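Local coordinates for protein putative TetR-family transcriptional regulator (Rhodococcus sp., PDB 2G3B) that probably binds cis-regulatory DNA through an N-terminal helix-turn-helix domain and acts as a TetR-family transcriptional repressor, at residues S98-N102 with S163-L167. Sequence-based numbering, arbitrary orientation.
Sequences SLAWN and SGRWL
Leu167 pushes its CD1 methyl between Ser98 and Asn102, one helical turn apart, and lays CD2 against Leu99. This is the crossing of helix 92-110 with helix 148-167 in the all-helical C-terminal domain of a TetR-family regulator; the local axes run at 115° and approach to 10.2 Å. CD1 sits 3.6 Å from CB of Asn102 and equally close to OG of Ser98, while CD2 meets Leu99 CD2 at 3.7 Å, the two leucines slanting across one another. With CG of Leu167 opposite its carbonyl carbon (chi1 -62°), the isobutyl group reaches all three residues.

Asn102 lines the same crossing with its amide. Its CG is swung away from its own backbone N (chi1 -156°), and the amide extends past Leu167 CD1 until ND2 comes within 3.5 Å of Gly164 CA. That approach is van der Waals in nature: no direct hydrogen bond links the two segments. Val109 of the second subunit packs on Leu99, Asn102 and Leu167 alike, so the packing around these three residues continues into the interface with the second subunit.

On the Ser98 side, the Trp166 indole presents its benzene edge, with CZ3 3.6 Å from Ser98 OG, which lies close to the ring plane. The far edge is tethered by NE1 to Thr173 OG1, a bond that should restrict rotation of the indole. Ser163 OG, already bonded to the carbonyl oxygen of Val159 one turn earlier, joins Ser98 through solvent instead of directly: a water donates to Ser163 OG at 2.7 Å and hydrogen-bonds to Ser98 OG at 3.0 Å.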
ATOM      1  N   SER A  98       8.979   6.617  -4.387  1.00 33.16           N
ATOM      2  CA  SER A  98       7.922   6.122  -3.523  1.00 33.77           C
ATOM      3  C   SER A  98       6.533   6.682  -3.870  1.00 33.34           C
ATOM      4  O   SER A  98       5.563   5.903  -3.962  1.00 31.77           O
ATOM      5  CB  SER A  98       8.349   6.363  -2.067  1.00 35.34           C
ATOM      6  OG  SER A  98       7.386   5.796  -1.242  1.00 41.57           O
ATOM      7  N   LEU A  99       6.439   8.007  -4.111  1.00 32.28           N
ATOM      8  CA  LEU A  99       5.230   8.620  -4.591  1.00 32.89           C
ATOM      9  C   LEU A  99       4.747   8.022  -5.904  1.00 32.78           C
ATOM     10  O   LEU A  99       3.546   7.754  -6.033  1.00 33.54           O
ATOM     11  CB  LEU A  99       5.369  10.154  -4.772  1.00 34.00           C
ATOM     12  CG  LEU A  99       5.540  10.954  -3.501  1.00 35.09           C
ATOM     13  CD1 LEU A  99       6.206  12.331  -3.848  1.00 36.36           C
ATOM     14  CD2 LEU A  99       4.116  11.096  -2.812  1.00 32.43           C
ATOM     15  N   ALA A 100       5.654   7.867  -6.876  1.00 31.37           N
ATOM     16  CA  ALA A 100       5.316   7.340  -8.218  1.00 30.91           C
ATOM     17  C   ALA A 100       4.845   5.897  -8.102  1.00 32.00           C
ATOM     18  O   ALA A 100       3.818   5.549  -8.656  1.00 31.38           O
ATOM     19  CB  ALA A 100       6.508   7.434  -9.158  1.00 32.18           C
ATOM     20  N   TRP A 101       5.526   5.086  -7.277  1.00 31.61           N
ATOM     21  CA  TRP A 101       5.119   3.703  -7.093  1.00 32.70           C
ATOM     22  C   TRP A 101       3.744   3.647  -6.423  1.00 33.14           C
ATOM     23  O   TRP A 101       2.895   2.879  -6.833  1.00 34.18           O
ATOM     24  CB  TRP A 101       6.163   2.967  -6.232  1.00 33.40           C
ATOM     25  CG  TRP A 101       5.961   1.537  -6.180  1.00 35.39           C
ATOM     26  CD1 TRP A 101       5.244   0.827  -5.228  1.00 35.13           C
ATOM     27  CD2 TRP A 101       6.482   0.576  -7.100  1.00 35.13           C
ATOM     28  NE1 TRP A 101       5.292  -0.517  -5.546  1.00 38.28           N
ATOM     29  CE2 TRP A 101       6.039  -0.696  -6.680  1.00 34.90           C
ATOM     30  CE3 TRP A 101       7.243   0.670  -8.274  1.00 36.14           C
ATOM     31  CZ2 TRP A 101       6.376  -1.881  -7.373  1.00 36.34           C
ATOM     32  CZ3 TRP A 101       7.567  -0.496  -8.959  1.00 36.30           C
ATOM     33  CH2 TRP A 101       7.132  -1.759  -8.495  1.00 37.91           C
ATOM     34  N   ASN A 102       3.555   4.420  -5.359  1.00 33.74           N
ATOM     35  CA  ASN A 102       2.270   4.556  -4.687  1.00 34.11           C
ATOM     36  C   ASN A 102       1.117   4.853  -5.666  1.00 34.22           C
ATOM     37  O   ASN A 102       0.058   4.207  -5.612  1.00 33.20           O
ATOM     38  CB  ASN A 102       2.383   5.699  -3.658  1.00 33.92           C
ATOM     39  CG  ASN A 102       1.369   5.575  -2.533  1.00 38.84           C
ATOM     40  OD1 ASN A 102       0.425   6.346  -2.460  1.00 44.17           O
ATOM     41  ND2 ASN A 102       1.562   4.602  -1.662  1.00 31.82           N
ATOM     42  N   SER A 163       4.964   2.582   3.416  1.00 29.27           N
ATOM     43  CA  SER A 163       5.201   3.741   2.521  1.00 29.95           C
ATOM     44  C   SER A 163       3.915   4.521   2.237  1.00 30.09           C
ATOM     45  O   SER A 163       3.937   5.752   2.194  1.00 29.80           O
ATOM     46  CB  SER A 163       5.819   3.294   1.202  1.00 29.86           C
ATOM     47  OG  SER A 163       7.110   2.701   1.490  1.00 33.51           O
ATOM     48  N   GLY A 164       2.797   3.805   2.094  1.00 29.14           N
ATOM     49  CA  GLY A 164       1.504   4.479   1.855  1.00 30.75           C
ATOM     50  C   GLY A 164       1.163   5.403   3.019  1.00 31.28           C
ATOM     51  O   GLY A 164       0.655   6.515   2.808  1.00 33.09           O
ATOM     52  N   ARG A 165       1.393   4.953   4.257  1.00 30.39           N
ATOM     53  CA  ARG A 165       1.133   5.787   5.438  1.00 29.92           C
ATOM     54  C   ARG A 165       2.143   6.921   5.579  1.00 30.88           C
ATOM     55  O   ARG A 165       1.818   8.049   5.972  1.00 30.55           O
ATOM     56  CB  ARG A 165       1.222   4.871   6.671  1.00 29.99           C
ATOM     57  CG  ARG A 165       0.034   3.870   6.737  1.00 28.51           C
ATOM     58  CD  ARG A 165      -0.110   3.346   8.163  1.00 28.32           C
ATOM     59  NE  ARG A 165      -1.105   2.240   8.164  1.00 26.21           N
ATOM     60  CZ  ARG A 165      -1.119   1.265   9.063  1.00 26.94           C
ATOM     61  NH1 ARG A 165      -0.170   1.254  10.009  1.00 31.52           N
ATOM     62  NH2 ARG A 165      -2.070   0.322   9.007  1.00 25.71           N
ATOM     63  N   TRP A 166       3.374   6.601   5.213  1.00 31.09           N
ATOM     64  CA  TRP A 166       4.485   7.554   5.294  1.00 30.84           C
ATOM     65  C   TRP A 166       4.225   8.753   4.387  1.00 31.84           C
ATOM     66  O   TRP A 166       4.441   9.884   4.796  1.00 30.45           O
ATOM     67  CB  TRP A 166       5.757   6.845   4.864  1.00 30.03           C
ATOM     68  CG  TRP A 166       7.021   7.689   4.780  1.00 31.46           C
ATOM     69  CD1 TRP A 166       7.589   8.472   5.782  1.00 29.79           C
ATOM     70  CD2 TRP A 166       7.947   7.689   3.696  1.00 31.13           C
ATOM     71  NE1 TRP A 166       8.802   8.978   5.337  1.00 32.85           N
ATOM     72  CE2 TRP A 166       9.029   8.533   4.058  1.00 30.90           C
ATOM     73  CE3 TRP A 166       7.939   7.090   2.412  1.00 32.89           C
ATOM     74  CZ2 TRP A 166      10.124   8.783   3.184  1.00 32.33           C
ATOM     75  CZ3 TRP A 166       8.986   7.324   1.553  1.00 31.75           C
ATOM     76  CH2 TRP A 166      10.084   8.191   1.940  1.00 33.46           C
ATOM     77  N   LEU A 167       3.780   8.473   3.172  1.00 31.68           N
ATOM     78  CA  LEU A 167       3.468   9.507   2.208  1.00 32.00           C
ATOM     79  C   LEU A 167       2.254  10.391   2.533  1.00 32.94           C
ATOM     80  O   LEU A 167       2.132  11.496   1.966  1.00 33.51           O
ATOM     81  CB  LEU A 167       3.335   8.885   0.821  1.00 31.72           C
ATOM     82  CG  LEU A 167       4.580   8.204   0.258  1.00 31.10           C
ATOM     83  CD1 LEU A 167       4.178   7.341  -0.959  1.00 30.85           C
ATOM     84  CD2 LEU A 167       5.675   9.264  -0.065  1.00 33.06           C
TER
HETATM   85  O   HOH W   1       8.971   3.385  -0.286  1.00 37.17           O